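PDB 4OQ1: cell wall surface anchor family protein from Streptococcus pneumoniae, which is an ancillary pilin of the pneumococcal pilus and probably serves to anchor the fibre to the cell wall. Local coordinates for residues Asn105-Val110 with Glu124-Met129; Lys150-Lys155 with Asn205-Val210; Phe278-Glu283 with Val298-Gly303. The protein carries 3 engineered substitutions. All blocks are in the same frame, centred on the assembly; numbering follows the deposited sequence.

Contact 1: residues Asn105-Val110 with Glu124-Met129; sequences NGLYYV and EFLFEM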
loop_
_atom_site.group_PDB
_atom_site.type_symbol
_atom_site.label_atom_id
_atom_site.label_comp_id
_atom_site.label_asym_id
_atom_site.label_seq_id
_atom_site.Cartn_x
_atom_site.Cartn_y
_atom_site.Cartn_z
ATOM N N ASN A 105 -23.104 35.603 21.765
ATOM C CA ASN A 105 -24.298 34.830 22.047
ATOM C C ASN A 105 -25.106 34.565 20.731
ATOM O O ASN A 105 -25.135 35.427 19.865
ATOM C CB ASN A 105 -25.198 35.637 22.940
ATOM C CG ASN A 105 -24.844 35.463 24.359
ATOM O OD1 ASN A 105 -23.779 34.951 24.676
ATOM N ND2 ASN A 105 -25.751 35.801 25.212
ATOM N N GLY A 106 -25.734 33.397 20.615
ATOM C CA GLY A 106 -26.513 33.094 19.422
ATOM C C GLY A 106 -26.724 31.611 19.177
ATOM O O GLY A 106 -26.195 30.761 19.886
ATOM N N LEU A 107 -27.544 31.277 18.165
ATOM C CA LEU A 107 -27.817 29.903 17.828
ATOM C C LEU A 107 -27.257 29.741 16.409
ATOM O O LEU A 107 -27.557 30.497 15.543
ATOM C CB LEU A 107 -29.301 29.634 17.882
ATOM C CG LEU A 107 -29.794 28.268 17.419
ATOM C CD1 LEU A 107 -29.225 27.146 18.246
ATOM C CD2 LEU A 107 -31.315 28.230 17.426
ATOM N N TYR A 108 -26.347 28.805 16.271
ATOM C CA TYR A 108 -25.444 28.746 15.134
ATOM C C TYR A 108 -25.566 27.389 14.428
ATOM O O TYR A 108 -25.740 26.395 15.065
ATOM C CB TYR A 108 -24.086 28.956 15.615
ATOM C CG TYR A 108 -23.812 30.335 16.127
ATOM C CD1 TYR A 108 -23.511 31.373 15.287
ATOM C CD2 TYR A 108 -23.675 30.532 17.521
ATOM C CE1 TYR A 108 -23.221 32.642 15.781
ATOM C CE2 TYR A 108 -23.342 31.775 18.048
ATOM C CZ TYR A 108 -23.130 32.837 17.183
ATOM O OH TYR A 108 -22.800 34.047 17.700
ATOM N N TYR A 109 -25.579 27.386 13.085
ATOM C CA TYR A 109 -25.602 26.166 12.329
ATOM C C TYR A 109 -24.237 25.998 11.668
ATOM O O TYR A 109 -23.679 26.964 11.108
ATOM C CB TYR A 109 -26.665 26.319 11.194
ATOM C CG TYR A 109 -26.716 25.240 10.200
ATOM C CD1 TYR A 109 -26.959 23.910 10.579
ATOM C CD2 TYR A 109 -26.703 25.529 8.849
ATOM C CE1 TYR A 109 -27.028 22.881 9.611
ATOM C CE2 TYR A 109 -26.730 24.531 7.900
ATOM C CZ TYR A 109 -26.964 23.207 8.254
ATOM O OH TYR A 109 -27.112 22.181 7.331
ATOM N N VAL A 110 -23.723 24.771 11.694
ATOM C CA VAL A 110 -22.406 24.394 11.062
ATOM C C VAL A 110 -22.676 23.273 10.049
ATOM O O VAL A 110 -23.522 22.403 10.288
ATOM C CB VAL A 110 -21.422 23.881 12.108
ATOM C CG1 VAL A 110 -20.091 23.395 11.527
ATOM C CG2 VAL A 110 -21.214 24.946 13.166
ATOM N N GLU A 124 -22.841 18.451 10.335
ATOM C CA GLU A 124 -23.993 19.253 10.412
ATOM C C GLU A 124 -24.597 19.243 11.759
ATOM O O GLU A 124 -25.137 18.196 12.166
ATOM C CB GLU A 124 -24.981 18.765 9.438
ATOM C CG GLU A 124 -24.414 18.949 8.000
ATOM C CD GLU A 124 -25.335 18.361 6.894
ATOM O OE1 GLU A 124 -26.464 17.948 7.186
ATOM O OE2 GLU A 124 -24.880 18.348 5.731
ATOM N N PHE A 125 -24.520 20.399 12.435
ATOM C CA PHE A 125 -25.100 20.478 13.761
ATOM C C PHE A 125 -25.432 21.914 14.124
ATOM O O PHE A 125 -24.984 22.892 13.448
ATOM C CB PHE A 125 -24.163 19.862 14.810
ATOM C CG PHE A 125 -22.794 20.477 14.846
ATOM C CD1 PHE A 125 -21.784 20.138 13.946
ATOM C CD2 PHE A 125 -22.502 21.442 15.791
ATOM C CE1 PHE A 125 -20.569 20.776 14.002
ATOM C CE2 PHE A 125 -21.282 22.044 15.852
ATOM C CZ PHE A 125 -20.297 21.686 14.991
ATOM N N LEU A 126 -26.082 22.065 15.269
ATOM C CA LEU A 126 -26.302 23.387 15.787
ATOM C C LEU A 126 -25.583 23.436 17.093
ATOM O O LEU A 126 -25.430 22.420 17.748
ATOM C CB LEU A 126 -27.793 23.599 16.129
ATOM C CG LEU A 126 -28.909 23.579 15.109
ATOM C CD1 LEU A 126 -30.202 24.064 15.724
ATOM C CD2 LEU A 126 -28.530 24.461 13.981
ATOM N N PHE A 127 -25.154 24.617 17.429
ATOM C CA PHE A 127 -24.782 24.904 18.804
ATOM C C PHE A 127 -25.362 26.247 19.325
ATOM O O PHE A 127 -25.502 27.195 18.580
ATOM C CB PHE A 127 -23.249 24.796 18.978
ATOM C CG PHE A 127 -22.427 25.834 18.283
ATOM C CD1 PHE A 127 -22.080 27.023 18.926
ATOM C CD2 PHE A 127 -22.077 25.666 16.961
ATOM C CE1 PHE A 127 -21.265 27.972 18.327
ATOM C CE2 PHE A 127 -21.314 26.638 16.306
ATOM C CZ PHE A 127 -20.930 27.795 16.970
ATOM N N GLU A 128 -25.480 26.388 20.657
ATOM C CA GLU A 128 -26.098 27.610 21.169
ATOM C C GLU A 128 -25.197 28.141 22.273
ATOM O O GLU A 128 -24.773 27.368 23.140
ATOM C CB GLU A 128 -27.505 27.320 21.634
ATOM C CG GLU A 128 -28.149 28.548 22.263
ATOM C CD GLU A 128 -29.541 28.325 22.721
ATOM O OE1 GLU A 128 -30.405 29.003 22.185
ATOM O OE2 GLU A 128 -29.781 27.473 23.603
ATOM N N MET A 129 -24.822 29.428 22.125
ATOM C CA MET A 129 -24.202 30.236 23.193
ATOM C C MET A 129 -25.225 31.183 23.903
ATOM O O MET A 129 -25.822 32.014 23.295
ATOM C CB MET A 129 -23.116 31.041 22.500
ATOM C CG MET A 129 -22.025 30.123 21.923
ATOM S SD MET A 129 -21.292 29.070 23.201
ATOM C CE MET A 129 -19.760 28.683 22.321
HETATM O O HOH W 1 -28.093 20.028 8.191
#

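Contact 2: residues Lys150-Lys155 with Asn205-Val210; sequences KVKLIK and NGEIFV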
loop_
_atom_site.group_PDB
_atom_site.type_symbol
_atom_site.label_atom_id
_atom_site.label_comp_id
_atom_site.label_asym_id
_atom_site.label_seq_id
_atom_site.Cartn_x
_atom_site.Cartn_y
_atom_site.Cartn_z
ATOM N N LYS A 150 -14.271 2.058 -2.861
ATOM C CA LYS A 150 -13.783 0.871 -2.163
ATOM C C LYS A 150 -13.320 -0.109 -3.216
ATOM O O LYS A 150 -14.060 -0.415 -4.198
ATOM C CB LYS A 150 -14.870 0.156 -1.333
ATOM C CG LYS A 150 -15.870 1.070 -0.684
ATOM C CD LYS A 150 -17.056 0.280 -0.167
ATOM C CE LYS A 150 -18.216 1.190 0.187
ATOM N NZ LYS A 150 -18.608 2.234 -0.777
ATOM N N VAL A 151 -12.131 -0.644 -2.989
ATOM C CA VAL A 151 -11.576 -1.712 -3.880
ATOM C C VAL A 151 -10.884 -2.758 -3.078
ATOM O O VAL A 151 -10.231 -2.465 -2.074
ATOM C CB VAL A 151 -10.742 -1.160 -5.056
ATOM C CG1 VAL A 151 -9.746 -0.194 -4.590
ATOM C CG2 VAL A 151 -10.080 -2.327 -5.823
ATOM N N LYS A 152 -11.131 -4.022 -3.478
ATOM C CA LYS A 152 -10.663 -5.172 -2.795
ATOM C C LYS A 152 -9.891 -6.017 -3.794
ATOM O O LYS A 152 -10.389 -6.377 -4.885
ATOM C CB LYS A 152 -11.804 -5.970 -2.101
ATOM C CG LYS A 152 -11.277 -7.141 -1.348
ATOM C CD LYS A 152 -12.303 -8.118 -0.809
ATOM C CE LYS A 152 -13.394 -7.438 0.011
ATOM N NZ LYS A 152 -14.454 -8.388 0.467
ATOM N N LEU A 153 -8.632 -6.272 -3.463
ATOM C CA LEU A 153 -7.781 -7.175 -4.231
ATOM C C LEU A 153 -7.721 -8.519 -3.521
ATOM O O LEU A 153 -7.460 -8.589 -2.301
ATOM C CB LEU A 153 -6.387 -6.572 -4.487
ATOM C CG LEU A 153 -5.407 -7.387 -5.355
ATOM C CD1 LEU A 153 -4.372 -6.439 -5.998
ATOM C CD2 LEU A 153 -4.781 -8.389 -4.448
ATOM N N ILE A 154 -7.980 -9.579 -4.296
ATOM C CA ILE A 154 -7.912 -10.951 -3.813
ATOM C C ILE A 154 -6.776 -11.674 -4.551
ATOM O O ILE A 154 -6.799 -11.794 -5.758
ATOM C CB ILE A 154 -9.208 -11.765 -4.020
ATOM C CG1 ILE A 154 -10.357 -11.111 -3.258
ATOM C CG2 ILE A 154 -8.954 -13.142 -3.427
ATOM C CD1 ILE A 154 -11.675 -11.832 -3.388
ATOM N N LYS A 155 -5.802 -12.118 -3.773
ATOM C CA LYS A 155 -4.639 -12.820 -4.256
ATOM C C LYS A 155 -4.716 -14.304 -3.954
ATOM O O LYS A 155 -4.785 -14.715 -2.845
ATOM C CB LYS A 155 -3.377 -12.229 -3.647
ATOM C CG LYS A 155 -2.086 -12.684 -4.275
ATOM C CD LYS A 155 -1.997 -12.468 -5.767
ATOM C CE LYS A 155 -0.670 -12.931 -6.352
ATOM N NZ LYS A 155 -0.555 -14.363 -6.753
ATOM N N ASN A 205 -6.236 -13.349 4.595
ATOM C CA ASN A 205 -7.191 -13.795 3.625
ATOM C C ASN A 205 -6.797 -13.514 2.203
ATOM O O ASN A 205 -7.612 -13.540 1.285
ATOM C CB ASN A 205 -8.566 -13.224 3.919
ATOM C CG ASN A 205 -9.054 -13.605 5.293
ATOM O OD1 ASN A 205 -9.306 -12.755 6.156
ATOM N ND2 ASN A 205 -9.151 -14.824 5.507
ATOM N N GLY A 206 -5.553 -13.211 1.990
ATOM C CA GLY A 206 -5.150 -12.815 0.652
ATOM C C GLY A 206 -5.625 -11.468 0.172
ATOM O O GLY A 206 -5.602 -11.234 -1.064
ATOM N N GLU A 207 -6.106 -10.588 1.075
ATOM C CA GLU A 207 -6.876 -9.437 0.610
ATOM C C GLU A 207 -6.126 -8.151 0.837
ATOM O O GLU A 207 -5.389 -8.033 1.793
ATOM C CB GLU A 207 -8.295 -9.346 1.166
ATOM C CG GLU A 207 -9.031 -10.647 0.971
ATOM C CD GLU A 207 -10.467 -10.656 1.432
ATOM O OE1 GLU A 207 -10.800 -9.839 2.316
ATOM O OE2 GLU A 207 -11.195 -11.578 0.987
ATOM N N ILE A 208 -6.230 -7.250 -0.129
ATOM C CA ILE A 208 -5.921 -5.852 0.115
ATOM C C ILE A 208 -7.182 -5.000 -0.100
ATOM O O ILE A 208 -7.861 -5.084 -1.153
ATOM C CB ILE A 208 -4.768 -5.344 -0.749
ATOM C CG1 ILE A 208 -3.455 -6.076 -0.414
ATOM C CG2 ILE A 208 -4.549 -3.847 -0.599
ATOM C CD1 ILE A 208 -2.384 -5.918 -1.519
ATOM N N PHE A 209 -7.431 -4.117 0.829
ATOM C CA PHE A 209 -8.648 -3.251 0.804
ATOM C C PHE A 209 -8.273 -1.809 0.896
ATOM O O PHE A 209 -7.607 -1.402 1.862
ATOM C CB PHE A 209 -9.596 -3.649 1.966
ATOM C CG PHE A 209 -10.986 -3.077 1.853
ATOM C CD1 PHE A 209 -11.888 -3.646 1.012
ATOM C CD2 PHE A 209 -11.376 -2.010 2.620
ATOM C CE1 PHE A 209 -13.184 -3.130 0.864
ATOM C CE2 PHE A 209 -12.681 -1.480 2.503
ATOM C CZ PHE A 209 -13.573 -2.049 1.614
ATOM N N VAL A 210 -8.623 -1.038 -0.133
ATOM C CA VAL A 210 -8.288 0.386 -0.208
ATOM C C VAL A 210 -9.542 1.207 -0.365
ATOM O O VAL A 210 -10.310 1.026 -1.351
ATOM C CB VAL A 210 -7.375 0.707 -1.408
ATOM C CG1 VAL A 210 -6.954 2.155 -1.337
ATOM C CG2 VAL A 210 -6.161 -0.234 -1.356
#

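Contact 3: residues Phe278-Glu283 with Val298-Gly303; sequences FKVMKE and VVVTSG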
loop_
_atom_site.group_PDB
_atom_site.type_symbol
_atom_site.label_atom_id
_atom_site.label_comp_id
_atom_site.label_asym_id
_atom_site.label_seq_id
_atom_site.Cartn_x
_atom_site.Cartn_y
_atom_site.Cartn_z
ATOM N N PHE A 278 30.978 -22.058 -7.192
ATOM C CA PHE A 278 29.981 -21.361 -7.908
ATOM C C PHE A 278 28.915 -20.687 -7.063
ATOM O O PHE A 278 28.457 -21.229 -5.998
ATOM C CB PHE A 278 29.253 -22.268 -8.874
ATOM C CG PHE A 278 30.139 -23.099 -9.758
ATOM C CD1 PHE A 278 30.443 -22.672 -11.059
ATOM C CD2 PHE A 278 30.596 -24.321 -9.340
ATOM C CE1 PHE A 278 31.208 -23.488 -11.907
ATOM C CE2 PHE A 278 31.403 -25.109 -10.163
ATOM C CZ PHE A 278 31.692 -24.667 -11.459
ATOM N N LYS A 279 28.418 -19.574 -7.570
ATOM C CA LYS A 279 27.209 -18.980 -6.982
ATOM C C LYS A 279 26.047 -19.276 -7.828
ATOM O O LYS A 279 26.141 -19.162 -9.076
ATOM C CB LYS A 279 27.433 -17.473 -6.842
ATOM C CG LYS A 279 26.337 -16.719 -6.179
ATOM C CD LYS A 279 26.767 -15.277 -5.924
ATOM C CE LYS A 279 27.862 -15.115 -4.858
ATOM N NZ LYS A 279 28.294 -13.679 -4.642
ATOM N N VAL A 280 24.927 -19.717 -7.209
ATOM C CA VAL A 280 23.782 -20.028 -8.019
ATOM C C VAL A 280 22.943 -18.802 -8.319
ATOM O O VAL A 280 22.625 -18.101 -7.422
ATOM C CB VAL A 280 22.888 -21.104 -7.334
ATOM C CG1 VAL A 280 21.739 -21.388 -8.244
ATOM C CG2 VAL A 280 23.680 -22.387 -7.020
ATOM N N MET A 281 22.623 -18.527 -9.568
ATOM C CA MET A 281 21.909 -17.297 -9.954
ATOM C C MET A 281 20.754 -17.566 -10.867
ATOM O O MET A 281 20.733 -18.565 -11.576
ATOM C CB MET A 281 22.813 -16.404 -10.794
ATOM C CG MET A 281 24.240 -16.354 -10.321
ATOM S SD MET A 281 24.460 -14.964 -9.206
ATOM C CE MET A 281 25.968 -14.429 -9.923
ATOM N N LYS A 282 19.812 -16.628 -10.882
ATOM C CA LYS A 282 18.788 -16.539 -11.903
ATOM C C LYS A 282 19.026 -15.302 -12.722
ATOM O O LYS A 282 19.813 -14.458 -12.349
ATOM C CB LYS A 282 17.385 -16.630 -11.361
ATOM C CG LYS A 282 16.955 -15.699 -10.237
ATOM C CD LYS A 282 15.820 -16.383 -9.441
ATOM C CE LYS A 282 15.296 -15.548 -8.267
ATOM N NZ LYS A 282 14.344 -14.502 -8.737
ATOM N N GLU A 283 18.421 -15.222 -13.877
ATOM C CA GLU A 283 18.542 -14.025 -14.611
ATOM C C GLU A 283 17.220 -13.292 -14.608
ATOM O O GLU A 283 16.204 -13.902 -14.769
ATOM C CB GLU A 283 18.979 -14.264 -16.025
ATOM C CG GLU A 283 19.155 -12.970 -16.799
ATOM C CD GLU A 283 18.079 -12.842 -17.806
ATOM O OE1 GLU A 283 17.915 -13.889 -18.395
ATOM O OE2 GLU A 283 17.397 -11.781 -17.963
ATOM N N VAL A 298 23.065 -18.769 -2.360
ATOM C CA VAL A 298 23.481 -20.155 -2.520
ATOM C C VAL A 298 24.834 -20.215 -3.210
ATOM O O VAL A 298 24.957 -19.886 -4.434
ATOM C CB VAL A 298 22.474 -20.897 -3.367
ATOM C CG1 VAL A 298 22.874 -22.358 -3.588
ATOM C CG2 VAL A 298 21.071 -20.803 -2.783
ATOM N N VAL A 299 25.838 -20.704 -2.469
ATOM C CA VAL A 299 27.180 -20.957 -3.035
ATOM C C VAL A 299 27.458 -22.448 -2.922
ATOM O O VAL A 299 27.181 -23.088 -1.880
ATOM C CB VAL A 299 28.223 -20.102 -2.354
ATOM C CG1 VAL A 299 29.669 -20.499 -2.692
ATOM C CG2 VAL A 299 27.983 -18.654 -2.723
ATOM N N VAL A 300 27.946 -23.029 -4.006
ATOM C CA VAL A 300 28.328 -24.410 -3.964
ATOM C C VAL A 300 29.800 -24.621 -4.344
ATOM O O VAL A 300 30.411 -23.851 -5.103
ATOM C CB VAL A 300 27.454 -25.289 -4.793
ATOM C CG1 VAL A 300 26.095 -25.403 -4.153
ATOM C CG2 VAL A 300 27.391 -24.788 -6.236
ATOM N N THR A 301 30.386 -25.649 -3.730
ATOM C CA THR A 301 31.876 -25.965 -3.946
ATOM C C THR A 301 32.003 -27.454 -4.291
ATOM O O THR A 301 31.472 -28.310 -3.566
ATOM C CB THR A 301 32.805 -25.673 -2.726
ATOM O OG1 THR A 301 32.702 -24.310 -2.336
ATOM C CG2 THR A 301 34.321 -25.947 -3.087
ATOM N N SER A 302 32.627 -27.760 -5.415
ATOM C CA SER A 302 32.920 -29.203 -5.805
ATOM C C SER A 302 33.757 -29.855 -4.688
ATOM O O SER A 302 34.708 -29.276 -4.243
ATOM C CB SER A 302 33.594 -29.328 -7.174
ATOM O OG SER A 302 34.898 -28.746 -7.207
ATOM N N GLY A 303 33.334 -31.058 -4.263
ATOM C CA GLY A 303 33.901 -31.741 -3.099
ATOM C C GLY A 303 35.097 -32.582 -3.533
ATOM O O GLY A 303 35.592 -32.471 -4.651
HETATM O O HOH W 2 23.446 -16.974 -4.901
#

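Contact 1: residues Asn105-Val110 with Glu124-Met129
The Phe127 ring receives Tyr108 CB over one face, offset toward the rim and 3.8 Å from the ring centroid, while Val110 CG2 meets its edge in plane, 3.6 Å from Phe127 CE2. Beyond CB, the Tyr108 ring runs nearly parallel to that of Phe127, with planes at 24°, but the two are slid so far apart that they barely overlap; Tyr108 CD2 to Phe127 CE1 is 3.6 Å. Phe125 is covered in a similar way on one face: Val110 CB sits over it, and Val110 CG1 comes to 3.6 Å from Phe125 CE1. In both phenylalanines CG stands between the backbone N and the carbonyl carbon (chi1 57° in Phe125, 68° in Phe127). A branched valine suits the place between the two rings, CG1 lying on Phe125 and CG2 reaching Phe127 and also Phe125.

Leu126 and Tyr109 take the other face, where Leu126 CD2 lies 3.8 Å from Tyr109 CD1 and helix 66-73 covers the leucine. A water links Tyr109 OH to Glu124 OE1, which His74 also binds, and Arg111 reaches the hydroxyl. Gly106 fits because a CB would run into Tyr108 CZ and the carbonyl O of Asn105. Gly106, Tyr108 and Val110 each exchange two backbone bonds with Met129, Phe127 and Phe125 respectively, Val110 N to Phe125 O measuring 2.9 Å. The Phe125, Phe127 and Met129 side chains pack on Leu32, Leu30 and His28 of strand 28-33: this is regular antiparallel pairing in the mixed N-terminal sheet, over an aromatic and aliphatic core.

Contact 2: residues Lys150-Lys155 with Asn205-Val210
Val151 and Val210 lie side by side on the inner face of this antiparallel pair, pointing the same way, with Val151 CG1 4.1 Å from Val210 CB. Leu153 and Ile208 follow on that face, where Phe168 touches both and Phe220 touches Leu153. Branched and aliphatic residues suit a surface that must both hold an extended backbone and fill a buried interior. The shortest backbone bond is here: Leu153 N to Ile208 O is 2.7 Å and almost straight (170°), and Ile208 N returns a bond to Leu153 O on an in-plane lone pair. Val151 and Val210 exchange a second pair of bonds, and Lys155 N adds one to Gly206 O at 2.9 Å. Gly206 is needed where the chain turns into its strand, since a CB would collide with Lys155 O.

The opposite face is looser and partly open to solvent, Phe209 most of all. Phe209 has CG anti to its backbone N (chi1 -166°). Its ring leans toward strand 150-157: Lys152 CB meets the ring edge, 3.9 Å from Phe209 CD1, and Lys150 CB lies 3.9 Å from Phe209 CZ. The lysine CB atoms border the ring, while Lys150 NZ binds the carbonyls of His243 and Thr148. Lys152 and Glu207 make no salt bridge, Lys152 NZ standing 4.3 Å from Glu207 OE1; the nearby charges may still attract weakly, but the firm partner of Glu207 is Arg162.

Lys155 lies at the end of the buried side. Its side chain rests against Phe168 and Glu222, and NZ is covalently joined to Asn252 CG. Such an intramolecular Lys-Asn isopeptide bond, tying the first strand of a domain to its last, is the hallmark of the CnaB pilin fold.

Contact 3: residues Phe278-Glu283 with Val298-Gly303
An antiparallel pairing in the C-terminal prealbumin-like domain brings Phe278 opposite Val300 and Lys279 opposite Val299. Phe278 N and Val300 O are 2.8 Å apart, and the return bond from Val300 N to Phe278 O is 2.7 Å, so the two residues close a complete hydrogen-bonded ring. Val280 N then reaches Val298 O in a nearly straight bond of 2.8 Å.

Side chains alternate about this ladder. On the inner side Val300 CG2 occupies the crowded position between backbone N and carbonyl carbon, with CG1 anti to the carbonyl carbon (chi1 -71°), and meets Phe278 CB at 4.1 Å. Phe308 lies against both residues, its ring turned about 20° from that of Phe278. The closest apolar touch is Val280 CG2 to Val298 CG1, 3.5 Å, where the two side chains cross. Valine suits these positions: its beta branching favours the extended backbone, and its compact methyls pack on the face of the sheet.

The pairing belongs to a CnaB-type sheet in which strand 277-284 is shared, with strand 316-322 bonding to its other edge through Trp321 and Tyr319. The axes of the short segments 278-283 and 299-301 make an angle of 141°, and the segments separate after Val280. Strand 287-293 comes in at this point, Val291 bonding to the backbones of both Val280 and Val298. A water lies 2.9 Å from Val280 O and accepts weakly from Val298 N.

On the outer face Lys279 crosses Val299, Lys279 CE standing 4.1 Å from Val299 CG2. Its aliphatic stem can pack there while NZ extends to a long, weak ion pair with Glu297.

From the N terminus, the chain first closes contact 1, where 13 residues containing the short strand 114-115 separate two neighbouring strands of the N-terminal sheet. Contact 2 opens afterwards and spans 49 residues: strands of the domain's second sheet are built before 205-210 returns to lie beside 150-155. Contact 3 closes a 14-residue excursion that includes strand 287-293. The three are in series, so none nests within or crosses another. Each ties strands inside its own part of an elongated molecule: centres lie about 42 Å apart from contact 1 to contact 2, 38 Å from contact 2 to contact 3, and 75 Å between the outer two.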